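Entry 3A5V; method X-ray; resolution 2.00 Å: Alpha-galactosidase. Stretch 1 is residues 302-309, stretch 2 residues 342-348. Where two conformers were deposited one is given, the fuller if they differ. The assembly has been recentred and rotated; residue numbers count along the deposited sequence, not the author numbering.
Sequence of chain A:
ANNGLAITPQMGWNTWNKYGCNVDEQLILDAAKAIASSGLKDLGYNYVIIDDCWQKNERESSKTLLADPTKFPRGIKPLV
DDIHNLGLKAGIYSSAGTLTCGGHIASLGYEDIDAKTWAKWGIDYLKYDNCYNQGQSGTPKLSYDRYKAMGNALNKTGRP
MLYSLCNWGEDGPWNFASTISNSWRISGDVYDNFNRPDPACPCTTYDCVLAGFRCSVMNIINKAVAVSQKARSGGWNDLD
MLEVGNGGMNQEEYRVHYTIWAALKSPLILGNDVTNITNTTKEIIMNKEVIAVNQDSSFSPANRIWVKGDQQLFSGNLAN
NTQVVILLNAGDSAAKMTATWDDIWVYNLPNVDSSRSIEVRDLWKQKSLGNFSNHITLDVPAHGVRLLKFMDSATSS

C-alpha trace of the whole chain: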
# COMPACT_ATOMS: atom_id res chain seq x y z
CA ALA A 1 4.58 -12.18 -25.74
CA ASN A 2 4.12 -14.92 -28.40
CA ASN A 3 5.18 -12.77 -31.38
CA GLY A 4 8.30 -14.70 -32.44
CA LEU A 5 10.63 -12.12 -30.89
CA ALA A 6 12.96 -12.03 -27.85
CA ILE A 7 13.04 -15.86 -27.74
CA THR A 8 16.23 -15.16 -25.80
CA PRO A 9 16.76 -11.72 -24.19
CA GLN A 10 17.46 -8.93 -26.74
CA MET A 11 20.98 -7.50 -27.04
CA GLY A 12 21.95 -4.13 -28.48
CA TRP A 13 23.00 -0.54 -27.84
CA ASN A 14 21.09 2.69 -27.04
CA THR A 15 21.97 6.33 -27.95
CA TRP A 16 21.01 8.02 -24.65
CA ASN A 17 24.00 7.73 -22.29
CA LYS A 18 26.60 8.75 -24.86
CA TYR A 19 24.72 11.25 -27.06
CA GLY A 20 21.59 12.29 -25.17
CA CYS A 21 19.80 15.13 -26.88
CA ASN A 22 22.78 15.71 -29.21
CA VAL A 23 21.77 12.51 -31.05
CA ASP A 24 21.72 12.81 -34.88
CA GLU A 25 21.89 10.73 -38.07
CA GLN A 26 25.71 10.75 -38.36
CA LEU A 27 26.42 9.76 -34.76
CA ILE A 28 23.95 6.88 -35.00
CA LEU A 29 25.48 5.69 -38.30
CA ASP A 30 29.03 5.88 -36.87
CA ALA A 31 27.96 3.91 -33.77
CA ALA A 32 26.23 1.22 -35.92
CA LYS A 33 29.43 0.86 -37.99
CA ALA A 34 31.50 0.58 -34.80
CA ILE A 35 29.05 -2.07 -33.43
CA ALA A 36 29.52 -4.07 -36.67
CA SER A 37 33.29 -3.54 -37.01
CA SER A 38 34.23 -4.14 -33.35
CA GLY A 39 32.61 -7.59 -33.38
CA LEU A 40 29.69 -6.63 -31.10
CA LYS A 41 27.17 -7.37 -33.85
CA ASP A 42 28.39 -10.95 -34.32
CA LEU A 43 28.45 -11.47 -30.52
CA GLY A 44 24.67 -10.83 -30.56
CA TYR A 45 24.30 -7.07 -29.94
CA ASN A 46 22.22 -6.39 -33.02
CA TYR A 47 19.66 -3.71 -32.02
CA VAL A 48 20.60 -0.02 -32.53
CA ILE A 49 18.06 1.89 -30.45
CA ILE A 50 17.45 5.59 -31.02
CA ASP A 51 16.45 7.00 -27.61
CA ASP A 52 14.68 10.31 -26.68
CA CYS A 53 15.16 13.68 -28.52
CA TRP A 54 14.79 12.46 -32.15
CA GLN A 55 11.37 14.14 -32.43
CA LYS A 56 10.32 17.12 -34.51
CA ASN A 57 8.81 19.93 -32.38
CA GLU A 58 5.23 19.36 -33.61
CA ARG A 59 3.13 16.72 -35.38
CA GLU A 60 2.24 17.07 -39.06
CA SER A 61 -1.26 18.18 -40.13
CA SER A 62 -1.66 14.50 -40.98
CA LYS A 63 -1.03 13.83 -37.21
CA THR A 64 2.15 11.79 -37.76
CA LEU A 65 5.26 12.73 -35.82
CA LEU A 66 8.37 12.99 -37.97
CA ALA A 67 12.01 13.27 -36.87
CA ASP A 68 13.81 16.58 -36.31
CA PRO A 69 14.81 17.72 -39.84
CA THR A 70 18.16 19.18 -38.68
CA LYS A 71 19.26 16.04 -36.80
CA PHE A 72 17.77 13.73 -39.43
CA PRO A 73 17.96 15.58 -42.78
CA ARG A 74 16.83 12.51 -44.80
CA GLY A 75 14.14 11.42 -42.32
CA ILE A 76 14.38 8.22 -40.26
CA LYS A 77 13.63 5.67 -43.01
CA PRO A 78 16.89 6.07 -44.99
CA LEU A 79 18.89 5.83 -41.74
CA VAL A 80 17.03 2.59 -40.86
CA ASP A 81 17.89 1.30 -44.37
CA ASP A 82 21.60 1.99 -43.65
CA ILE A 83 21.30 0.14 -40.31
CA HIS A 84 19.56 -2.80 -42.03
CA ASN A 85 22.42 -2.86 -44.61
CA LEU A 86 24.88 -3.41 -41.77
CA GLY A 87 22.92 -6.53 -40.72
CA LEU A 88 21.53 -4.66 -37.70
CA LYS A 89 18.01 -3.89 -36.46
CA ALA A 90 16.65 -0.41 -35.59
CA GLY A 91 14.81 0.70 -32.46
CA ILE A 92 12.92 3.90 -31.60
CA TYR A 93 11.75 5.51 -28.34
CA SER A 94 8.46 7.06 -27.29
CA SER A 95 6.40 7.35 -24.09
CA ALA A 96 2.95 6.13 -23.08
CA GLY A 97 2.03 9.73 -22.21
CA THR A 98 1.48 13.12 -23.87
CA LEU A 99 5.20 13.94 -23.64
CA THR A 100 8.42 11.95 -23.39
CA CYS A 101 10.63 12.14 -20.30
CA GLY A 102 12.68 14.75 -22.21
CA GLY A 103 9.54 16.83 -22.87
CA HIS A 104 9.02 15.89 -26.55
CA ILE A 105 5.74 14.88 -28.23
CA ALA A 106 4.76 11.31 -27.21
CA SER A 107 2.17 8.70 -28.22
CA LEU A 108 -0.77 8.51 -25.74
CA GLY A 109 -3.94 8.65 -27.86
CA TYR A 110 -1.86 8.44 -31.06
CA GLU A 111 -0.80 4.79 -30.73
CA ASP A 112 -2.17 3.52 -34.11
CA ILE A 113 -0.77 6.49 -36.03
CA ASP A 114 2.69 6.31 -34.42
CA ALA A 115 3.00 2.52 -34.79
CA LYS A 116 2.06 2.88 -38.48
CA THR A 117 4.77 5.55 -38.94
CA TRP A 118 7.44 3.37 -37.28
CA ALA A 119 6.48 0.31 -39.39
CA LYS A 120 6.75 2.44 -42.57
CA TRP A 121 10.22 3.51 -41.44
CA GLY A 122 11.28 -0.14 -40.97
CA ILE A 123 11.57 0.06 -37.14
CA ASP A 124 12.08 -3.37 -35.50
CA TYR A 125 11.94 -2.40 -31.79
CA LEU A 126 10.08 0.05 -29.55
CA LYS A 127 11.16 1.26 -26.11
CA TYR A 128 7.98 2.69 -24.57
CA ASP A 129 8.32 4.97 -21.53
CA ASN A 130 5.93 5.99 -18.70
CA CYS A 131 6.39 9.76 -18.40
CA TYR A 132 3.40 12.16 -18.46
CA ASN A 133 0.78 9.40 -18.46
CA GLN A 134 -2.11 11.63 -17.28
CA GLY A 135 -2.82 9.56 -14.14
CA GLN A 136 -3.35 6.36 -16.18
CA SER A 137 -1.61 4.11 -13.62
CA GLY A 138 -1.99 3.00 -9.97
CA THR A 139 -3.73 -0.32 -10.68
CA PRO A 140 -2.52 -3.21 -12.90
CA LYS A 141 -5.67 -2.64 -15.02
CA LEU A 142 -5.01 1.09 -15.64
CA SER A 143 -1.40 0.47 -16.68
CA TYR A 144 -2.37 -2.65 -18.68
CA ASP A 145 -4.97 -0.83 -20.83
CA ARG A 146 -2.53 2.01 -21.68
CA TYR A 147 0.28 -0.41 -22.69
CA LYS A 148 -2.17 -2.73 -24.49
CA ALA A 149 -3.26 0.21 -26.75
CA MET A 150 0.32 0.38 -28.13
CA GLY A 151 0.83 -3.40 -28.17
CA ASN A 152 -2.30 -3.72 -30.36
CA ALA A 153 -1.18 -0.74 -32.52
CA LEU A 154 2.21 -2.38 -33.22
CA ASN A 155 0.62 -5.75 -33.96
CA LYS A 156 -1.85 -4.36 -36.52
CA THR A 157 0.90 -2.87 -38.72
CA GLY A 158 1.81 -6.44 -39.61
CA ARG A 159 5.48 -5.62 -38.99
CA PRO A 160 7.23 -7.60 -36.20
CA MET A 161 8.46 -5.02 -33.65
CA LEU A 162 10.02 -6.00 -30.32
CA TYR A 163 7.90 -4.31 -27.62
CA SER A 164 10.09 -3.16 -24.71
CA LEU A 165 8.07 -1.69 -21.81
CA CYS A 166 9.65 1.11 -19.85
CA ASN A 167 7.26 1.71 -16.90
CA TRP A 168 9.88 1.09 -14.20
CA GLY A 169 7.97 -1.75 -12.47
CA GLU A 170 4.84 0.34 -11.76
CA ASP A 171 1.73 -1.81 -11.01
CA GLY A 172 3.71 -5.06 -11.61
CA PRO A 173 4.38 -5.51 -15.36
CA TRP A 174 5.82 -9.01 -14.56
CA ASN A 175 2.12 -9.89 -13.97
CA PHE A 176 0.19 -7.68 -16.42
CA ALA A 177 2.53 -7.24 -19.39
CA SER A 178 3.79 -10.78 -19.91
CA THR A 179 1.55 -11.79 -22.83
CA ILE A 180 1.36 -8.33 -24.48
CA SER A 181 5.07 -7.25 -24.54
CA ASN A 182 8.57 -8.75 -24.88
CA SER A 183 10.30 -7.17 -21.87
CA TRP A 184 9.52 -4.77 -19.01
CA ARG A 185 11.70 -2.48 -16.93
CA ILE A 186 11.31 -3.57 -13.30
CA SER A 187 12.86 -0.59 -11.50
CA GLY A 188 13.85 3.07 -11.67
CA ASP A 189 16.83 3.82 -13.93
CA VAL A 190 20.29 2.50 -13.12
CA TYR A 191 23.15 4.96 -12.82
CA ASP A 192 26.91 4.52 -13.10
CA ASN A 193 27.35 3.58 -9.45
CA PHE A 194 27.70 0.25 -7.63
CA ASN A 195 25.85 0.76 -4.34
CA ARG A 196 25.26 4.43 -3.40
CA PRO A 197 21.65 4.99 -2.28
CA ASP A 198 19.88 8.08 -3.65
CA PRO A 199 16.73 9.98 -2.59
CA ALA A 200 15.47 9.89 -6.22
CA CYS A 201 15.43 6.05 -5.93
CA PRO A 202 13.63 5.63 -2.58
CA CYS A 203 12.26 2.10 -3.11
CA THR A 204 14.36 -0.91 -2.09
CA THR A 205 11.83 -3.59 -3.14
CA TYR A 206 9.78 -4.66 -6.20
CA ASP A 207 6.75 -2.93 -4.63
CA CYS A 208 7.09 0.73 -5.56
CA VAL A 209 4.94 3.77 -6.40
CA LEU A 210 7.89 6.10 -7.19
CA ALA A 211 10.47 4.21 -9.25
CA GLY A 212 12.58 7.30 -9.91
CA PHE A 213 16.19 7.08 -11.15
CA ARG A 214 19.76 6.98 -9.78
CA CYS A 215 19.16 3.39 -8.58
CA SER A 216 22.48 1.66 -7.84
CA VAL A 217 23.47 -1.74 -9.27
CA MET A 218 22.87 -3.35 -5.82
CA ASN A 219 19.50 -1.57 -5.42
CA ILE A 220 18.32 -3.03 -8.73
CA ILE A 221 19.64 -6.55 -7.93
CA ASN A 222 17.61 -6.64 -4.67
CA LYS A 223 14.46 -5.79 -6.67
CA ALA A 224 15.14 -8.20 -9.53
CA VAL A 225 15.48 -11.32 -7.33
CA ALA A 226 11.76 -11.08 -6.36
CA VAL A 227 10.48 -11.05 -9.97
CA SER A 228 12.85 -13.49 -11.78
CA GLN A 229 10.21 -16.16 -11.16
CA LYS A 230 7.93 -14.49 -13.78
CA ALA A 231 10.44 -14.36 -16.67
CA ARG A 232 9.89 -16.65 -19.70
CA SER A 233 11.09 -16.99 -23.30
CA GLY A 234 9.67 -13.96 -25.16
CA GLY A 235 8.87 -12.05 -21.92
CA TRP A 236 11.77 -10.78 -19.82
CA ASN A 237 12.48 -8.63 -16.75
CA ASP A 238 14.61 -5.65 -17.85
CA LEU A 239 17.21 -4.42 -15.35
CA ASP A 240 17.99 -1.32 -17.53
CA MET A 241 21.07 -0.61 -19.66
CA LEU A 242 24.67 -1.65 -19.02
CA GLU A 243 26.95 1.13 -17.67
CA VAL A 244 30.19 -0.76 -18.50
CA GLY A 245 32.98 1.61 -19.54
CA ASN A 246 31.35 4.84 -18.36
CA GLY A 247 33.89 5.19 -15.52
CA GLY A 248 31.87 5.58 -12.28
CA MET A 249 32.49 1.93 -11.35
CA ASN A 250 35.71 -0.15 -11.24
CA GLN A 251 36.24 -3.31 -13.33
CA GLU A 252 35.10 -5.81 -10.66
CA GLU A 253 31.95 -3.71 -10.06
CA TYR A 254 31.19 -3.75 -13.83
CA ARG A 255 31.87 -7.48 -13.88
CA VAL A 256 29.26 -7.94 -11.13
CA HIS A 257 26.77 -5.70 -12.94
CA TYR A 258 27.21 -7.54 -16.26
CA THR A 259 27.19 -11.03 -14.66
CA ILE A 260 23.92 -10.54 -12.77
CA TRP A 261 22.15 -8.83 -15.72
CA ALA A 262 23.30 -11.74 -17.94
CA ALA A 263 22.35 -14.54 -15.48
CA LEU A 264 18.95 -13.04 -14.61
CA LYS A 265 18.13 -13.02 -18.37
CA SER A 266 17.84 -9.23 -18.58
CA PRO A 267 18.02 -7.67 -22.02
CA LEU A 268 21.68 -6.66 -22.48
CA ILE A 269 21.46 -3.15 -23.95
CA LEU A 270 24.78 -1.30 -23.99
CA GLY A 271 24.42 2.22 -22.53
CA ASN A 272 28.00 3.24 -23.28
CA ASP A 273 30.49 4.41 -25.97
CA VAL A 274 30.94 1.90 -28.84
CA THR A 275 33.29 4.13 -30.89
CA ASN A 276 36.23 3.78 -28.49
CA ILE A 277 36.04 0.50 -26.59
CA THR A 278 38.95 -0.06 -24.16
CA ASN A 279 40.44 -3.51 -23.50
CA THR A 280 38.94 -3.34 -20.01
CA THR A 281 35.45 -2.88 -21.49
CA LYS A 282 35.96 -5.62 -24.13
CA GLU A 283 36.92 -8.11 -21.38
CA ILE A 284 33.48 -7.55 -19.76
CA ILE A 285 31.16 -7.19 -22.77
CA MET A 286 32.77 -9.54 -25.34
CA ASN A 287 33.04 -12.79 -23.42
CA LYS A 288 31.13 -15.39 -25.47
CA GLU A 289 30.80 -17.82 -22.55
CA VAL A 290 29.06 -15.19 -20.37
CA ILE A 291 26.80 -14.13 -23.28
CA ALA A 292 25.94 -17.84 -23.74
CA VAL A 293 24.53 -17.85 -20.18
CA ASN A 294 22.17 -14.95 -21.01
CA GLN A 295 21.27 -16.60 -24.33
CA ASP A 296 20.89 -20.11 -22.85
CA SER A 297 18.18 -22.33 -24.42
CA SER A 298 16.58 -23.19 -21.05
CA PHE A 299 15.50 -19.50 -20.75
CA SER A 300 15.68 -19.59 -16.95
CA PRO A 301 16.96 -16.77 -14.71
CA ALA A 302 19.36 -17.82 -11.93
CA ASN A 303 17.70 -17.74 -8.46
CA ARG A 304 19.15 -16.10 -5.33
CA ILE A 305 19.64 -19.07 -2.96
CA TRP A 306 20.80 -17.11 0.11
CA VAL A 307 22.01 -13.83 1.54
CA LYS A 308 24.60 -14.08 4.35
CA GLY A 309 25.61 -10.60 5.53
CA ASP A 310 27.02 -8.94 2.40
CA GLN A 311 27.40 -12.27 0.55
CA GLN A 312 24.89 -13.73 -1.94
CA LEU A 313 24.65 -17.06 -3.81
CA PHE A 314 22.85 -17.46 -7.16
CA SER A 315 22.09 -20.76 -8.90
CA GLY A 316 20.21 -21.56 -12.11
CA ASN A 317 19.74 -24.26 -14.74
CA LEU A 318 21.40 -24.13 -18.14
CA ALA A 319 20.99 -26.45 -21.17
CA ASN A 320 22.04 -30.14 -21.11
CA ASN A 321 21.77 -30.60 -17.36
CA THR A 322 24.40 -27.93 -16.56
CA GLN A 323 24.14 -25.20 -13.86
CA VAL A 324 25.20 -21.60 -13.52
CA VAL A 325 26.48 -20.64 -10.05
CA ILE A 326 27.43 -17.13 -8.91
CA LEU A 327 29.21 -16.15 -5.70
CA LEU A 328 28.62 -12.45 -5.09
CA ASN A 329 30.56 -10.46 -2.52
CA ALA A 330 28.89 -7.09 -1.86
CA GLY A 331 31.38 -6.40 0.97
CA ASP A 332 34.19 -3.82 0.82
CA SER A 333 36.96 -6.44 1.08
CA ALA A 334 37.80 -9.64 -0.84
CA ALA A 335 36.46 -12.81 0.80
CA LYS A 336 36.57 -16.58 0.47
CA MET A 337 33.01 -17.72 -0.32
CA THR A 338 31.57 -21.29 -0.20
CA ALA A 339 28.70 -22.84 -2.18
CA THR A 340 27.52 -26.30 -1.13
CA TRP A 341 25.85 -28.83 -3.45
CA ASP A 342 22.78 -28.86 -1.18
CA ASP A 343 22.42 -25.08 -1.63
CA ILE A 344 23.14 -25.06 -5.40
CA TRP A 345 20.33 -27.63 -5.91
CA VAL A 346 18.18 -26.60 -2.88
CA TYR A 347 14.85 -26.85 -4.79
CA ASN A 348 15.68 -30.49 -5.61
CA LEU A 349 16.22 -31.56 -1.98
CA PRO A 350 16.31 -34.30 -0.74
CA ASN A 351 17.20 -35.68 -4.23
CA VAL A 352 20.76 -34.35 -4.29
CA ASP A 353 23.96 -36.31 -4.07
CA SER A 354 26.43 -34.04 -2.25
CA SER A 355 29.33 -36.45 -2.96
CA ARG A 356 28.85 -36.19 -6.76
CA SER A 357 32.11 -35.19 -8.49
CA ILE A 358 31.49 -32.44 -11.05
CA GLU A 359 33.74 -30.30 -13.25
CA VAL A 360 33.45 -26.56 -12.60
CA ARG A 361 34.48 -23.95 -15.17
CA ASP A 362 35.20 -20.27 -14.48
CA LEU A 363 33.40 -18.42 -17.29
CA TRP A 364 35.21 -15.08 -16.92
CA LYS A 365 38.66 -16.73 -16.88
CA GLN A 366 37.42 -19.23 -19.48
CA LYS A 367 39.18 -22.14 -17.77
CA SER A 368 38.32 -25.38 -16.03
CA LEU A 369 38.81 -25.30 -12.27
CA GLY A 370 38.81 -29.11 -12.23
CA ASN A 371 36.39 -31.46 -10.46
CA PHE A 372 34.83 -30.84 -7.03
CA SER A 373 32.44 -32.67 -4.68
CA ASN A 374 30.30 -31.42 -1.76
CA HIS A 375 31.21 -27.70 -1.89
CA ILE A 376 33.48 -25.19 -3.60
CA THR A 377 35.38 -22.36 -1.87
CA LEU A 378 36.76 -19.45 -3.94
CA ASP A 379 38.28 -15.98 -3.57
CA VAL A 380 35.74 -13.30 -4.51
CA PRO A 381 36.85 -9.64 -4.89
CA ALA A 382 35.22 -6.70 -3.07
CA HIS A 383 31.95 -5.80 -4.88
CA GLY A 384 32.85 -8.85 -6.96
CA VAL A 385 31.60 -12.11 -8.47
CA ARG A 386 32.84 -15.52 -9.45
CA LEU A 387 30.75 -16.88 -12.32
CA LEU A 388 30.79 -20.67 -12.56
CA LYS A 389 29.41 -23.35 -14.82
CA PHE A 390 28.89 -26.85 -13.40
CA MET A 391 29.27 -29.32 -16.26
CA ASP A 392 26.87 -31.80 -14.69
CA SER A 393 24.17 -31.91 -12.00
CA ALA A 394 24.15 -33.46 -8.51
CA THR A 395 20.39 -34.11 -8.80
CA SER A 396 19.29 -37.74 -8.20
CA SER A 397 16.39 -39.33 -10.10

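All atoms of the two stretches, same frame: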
# COMPACT_ATOMS: atom_id res chain seq x y z
N ALA A 302 18.79 -17.22 -13.15
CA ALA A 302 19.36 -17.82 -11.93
C ALA A 302 18.57 -17.29 -10.73
O ALA A 302 18.10 -16.15 -10.75
CB ALA A 302 20.87 -17.48 -11.80
N ASN A 303 18.41 -18.12 -9.69
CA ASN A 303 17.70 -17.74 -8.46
C ASN A 303 18.67 -17.37 -7.35
O ASN A 303 19.74 -17.97 -7.25
CB ASN A 303 16.82 -18.91 -7.96
CG ASN A 303 15.84 -19.39 -9.01
OD1 ASN A 303 15.81 -20.57 -9.40
ND2 ASN A 303 15.04 -18.47 -9.49
N ARG A 304 18.31 -16.40 -6.49
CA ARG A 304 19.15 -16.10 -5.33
C ARG A 304 18.83 -17.11 -4.20
O ARG A 304 17.74 -17.11 -3.63
CB ARG A 304 18.98 -14.64 -4.85
CG ARG A 304 19.95 -14.25 -3.71
CD ARG A 304 20.12 -12.74 -3.57
NE ARG A 304 19.05 -12.10 -2.82
CZ ARG A 304 18.88 -10.77 -2.73
NH1 ARG A 304 19.69 -9.93 -3.37
NH2 ARG A 304 17.87 -10.28 -2.02
N ILE A 305 19.81 -17.95 -3.89
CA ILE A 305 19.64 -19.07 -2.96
C ILE A 305 19.75 -18.60 -1.50
O ILE A 305 18.95 -19.03 -0.66
CB ILE A 305 20.70 -20.18 -3.23
CG1 ILE A 305 20.58 -20.66 -4.68
CG2 ILE A 305 20.57 -21.37 -2.24
CD1 ILE A 305 19.13 -21.05 -5.09
N TRP A 306 20.70 -17.72 -1.22
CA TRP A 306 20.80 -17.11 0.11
C TRP A 306 21.48 -15.76 0.10
O TRP A 306 22.15 -15.37 -0.88
CB TRP A 306 21.48 -18.03 1.15
CG TRP A 306 22.81 -18.70 0.80
CD1 TRP A 306 23.01 -20.04 0.63
CD2 TRP A 306 24.12 -18.08 0.67
NE1 TRP A 306 24.34 -20.30 0.40
CE2 TRP A 306 25.04 -19.12 0.39
CE3 TRP A 306 24.60 -16.76 0.73
CZ2 TRP A 306 26.42 -18.88 0.20
CZ3 TRP A 306 25.96 -16.52 0.54
CH2 TRP A 306 26.86 -17.58 0.27
N VAL A 307 21.25 -15.03 1.19
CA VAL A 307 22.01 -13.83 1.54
C VAL A 307 22.62 -14.09 2.92
O VAL A 307 21.89 -14.47 3.85
CB VAL A 307 21.11 -12.55 1.61
CG1 VAL A 307 21.94 -11.32 2.05
CG2 VAL A 307 20.48 -12.25 0.28
N LYS A 308 23.93 -13.91 3.06
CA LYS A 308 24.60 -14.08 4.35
C LYS A 308 25.47 -12.85 4.57
O LYS A 308 26.54 -12.73 3.98
CB LYS A 308 25.46 -15.36 4.36
CG LYS A 308 24.67 -16.67 4.27
CD LYS A 308 25.61 -17.88 4.11
CE LYS A 308 24.83 -19.21 4.02
NZ LYS A 308 25.79 -20.36 3.91
N GLY A 309 24.98 -11.93 5.38
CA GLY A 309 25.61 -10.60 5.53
C GLY A 309 25.63 -9.94 4.17
O GLY A 309 24.59 -9.83 3.52
N ASP A 342 24.15 -28.90 -1.68
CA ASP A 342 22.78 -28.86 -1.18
C ASP A 342 22.14 -27.47 -1.40
O ASP A 342 20.93 -27.38 -1.58
CB ASP A 342 22.66 -29.28 0.29
CG ASP A 342 22.85 -30.79 0.48
OD1 ASP A 342 22.80 -31.55 -0.52
OD2 ASP A 342 23.04 -31.20 1.64
N ASP A 343 22.95 -26.42 -1.35
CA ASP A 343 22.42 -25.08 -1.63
C ASP A 343 22.23 -24.85 -3.13
O ASP A 343 21.19 -24.33 -3.54
CB ASP A 343 23.32 -24.01 -1.05
CG ASP A 343 23.12 -23.84 0.46
OD1 ASP A 343 22.02 -24.17 0.98
OD2 ASP A 343 24.06 -23.38 1.10
N ILE A 344 23.22 -25.23 -3.94
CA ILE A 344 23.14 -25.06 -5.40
C ILE A 344 21.88 -25.71 -5.98
O ILE A 344 21.21 -25.11 -6.86
CB ILE A 344 24.43 -25.57 -6.10
CG1 ILE A 344 25.63 -24.67 -5.71
CG2 ILE A 344 24.27 -25.59 -7.66
CD1 ILE A 344 27.02 -25.30 -5.96
N TRP A 345 21.54 -26.91 -5.49
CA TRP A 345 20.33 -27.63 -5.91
C TRP A 345 19.26 -27.70 -4.78
O TRP A 345 18.55 -28.71 -4.65
CB TRP A 345 20.69 -29.03 -6.45
CG TRP A 345 21.43 -28.92 -7.77
CD1 TRP A 345 20.88 -28.69 -9.00
CD2 TRP A 345 22.84 -29.00 -7.98
NE1 TRP A 345 21.85 -28.64 -9.96
CE2 TRP A 345 23.07 -28.82 -9.37
CE3 TRP A 345 23.94 -29.21 -7.13
CZ2 TRP A 345 24.35 -28.84 -9.93
CZ3 TRP A 345 25.22 -29.22 -7.68
CH2 TRP A 345 25.41 -29.05 -9.08
N VAL A 346 19.14 -26.63 -4.00
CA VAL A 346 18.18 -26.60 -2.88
C VAL A 346 16.75 -27.02 -3.27
O VAL A 346 16.11 -27.75 -2.51
CB VAL A 346 18.17 -25.22 -2.11
CG1 VAL A 346 17.80 -24.03 -3.03
CG2 VAL A 346 17.27 -25.27 -0.85
N TYR A 347 16.24 -26.58 -4.42
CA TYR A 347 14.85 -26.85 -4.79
C TYR A 347 14.64 -28.33 -5.14
O TYR A 347 13.49 -28.80 -5.17
CB TYR A 347 14.36 -25.90 -5.89
CG TYR A 347 14.57 -24.44 -5.50
CD1 TYR A 347 14.01 -23.92 -4.32
CD2 TYR A 347 15.36 -23.60 -6.29
CE1 TYR A 347 14.24 -22.60 -3.93
CE2 TYR A 347 15.56 -22.26 -5.93
CZ TYR A 347 15.01 -21.78 -4.75
OH TYR A 347 15.23 -20.48 -4.40
N ASN A 348 15.74 -29.04 -5.36
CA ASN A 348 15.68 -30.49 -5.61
C ASN A 348 15.79 -31.35 -4.36
O ASN A 348 15.65 -32.57 -4.46
CB ASN A 348 16.75 -30.93 -6.61
CG ASN A 348 16.54 -30.34 -7.99
OD1 ASN A 348 17.20 -29.36 -8.36
ND2 ASN A 348 15.65 -30.94 -8.75
O HOH W 1 24.15 -22.50 3.43

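The polar part of this contact centres on one carboxylate, that of Asp343. Its OD2 atom faces two side chains of the strand 303-308, Trp306 and Lys308.

The strongest link runs through a water. Water 1 accepts a hydrogen bond from Lys308, with NZ 2.7 Å from the water O. It donates one to Asp343, with OD2 2.5 Å from the same water O. The water thus joins an ammonium group to a carboxylate. The direct separation, Lys308 NZ to Asp343 OD2, is 4.5 Å. That is beyond a salt bridge, although the opposite charges still lie near each other. Lys308 reaches this point with an extended side chain: chi1 is m, and chi2, chi3 and chi4 are all t.

The direct hydrogen bond across the stretches comes from the indole of Trp306. Trp306 NE1 donates to Asp343 OD2 at 3.2 Å. The N-H...O angle is 131°, so the bond is weak. OD2 sits at the edge of the indole ring, near its plane, which is where the N-H group lies. The CA-to-CB bond of Trp306 points sideways to the other stretch, but the end of its side chain comes nearer. With chi1 at p and chi2 at -114°, NE1 comes within reach of the carboxylate. OD2 of Asp343 therefore accepts both from the indole and from the water.

Asp343 also meets the strand through its backbone. Ile305 CA and Asp343 CA are the nearest CA pair across the stretches, 6.8 Å apart. Ile305 CG2 lies 3.3 Å from Asp343 O, a close van der Waals approach. That carbonyl is not left without a partner: Val346 N donates to Asp343 O at 3.1 Å. This bond lies within stretch 2, where the helix gives way to the 3-10 segment 346-348. Ile305 CG2 is also 4.0 Å from Asp343 CB.

Ile305 is the centre of the apolar packing. It is buried, its CA-to-CB bond points toward stretch 2, and it has the largest area covered by the other stretch, 78 Å². Both chi angles are m. Its CD1 lies 3.9 Å from Val346 CG1 and also 3.9 Å from Tyr347 CE2. One methyl group thus touches two consecutive residues of the 3-10 segment. Its approach to the Tyr347 ring is oblique.

Tyr347 extends the packing to the start of the strand. Asn303 OD1 lies 3.9 Å from Tyr347 CE2, again obliquely to the ring. This is a contact without a hydrogen bond. The Tyr347 hydroxyl is 4.3 Å from the strand backbone, measured from OH to Arg304 O. It is hydrogen-bonded elsewhere in the structure.

The CA-to-CB bonds of Arg304, Ile344 and Trp345 point away from the other stretch. The two stretches bury 279 Å² in total, both sides summed. Within this modest area, the polar links gather at Asp343 and the apolar contacts at Ile305.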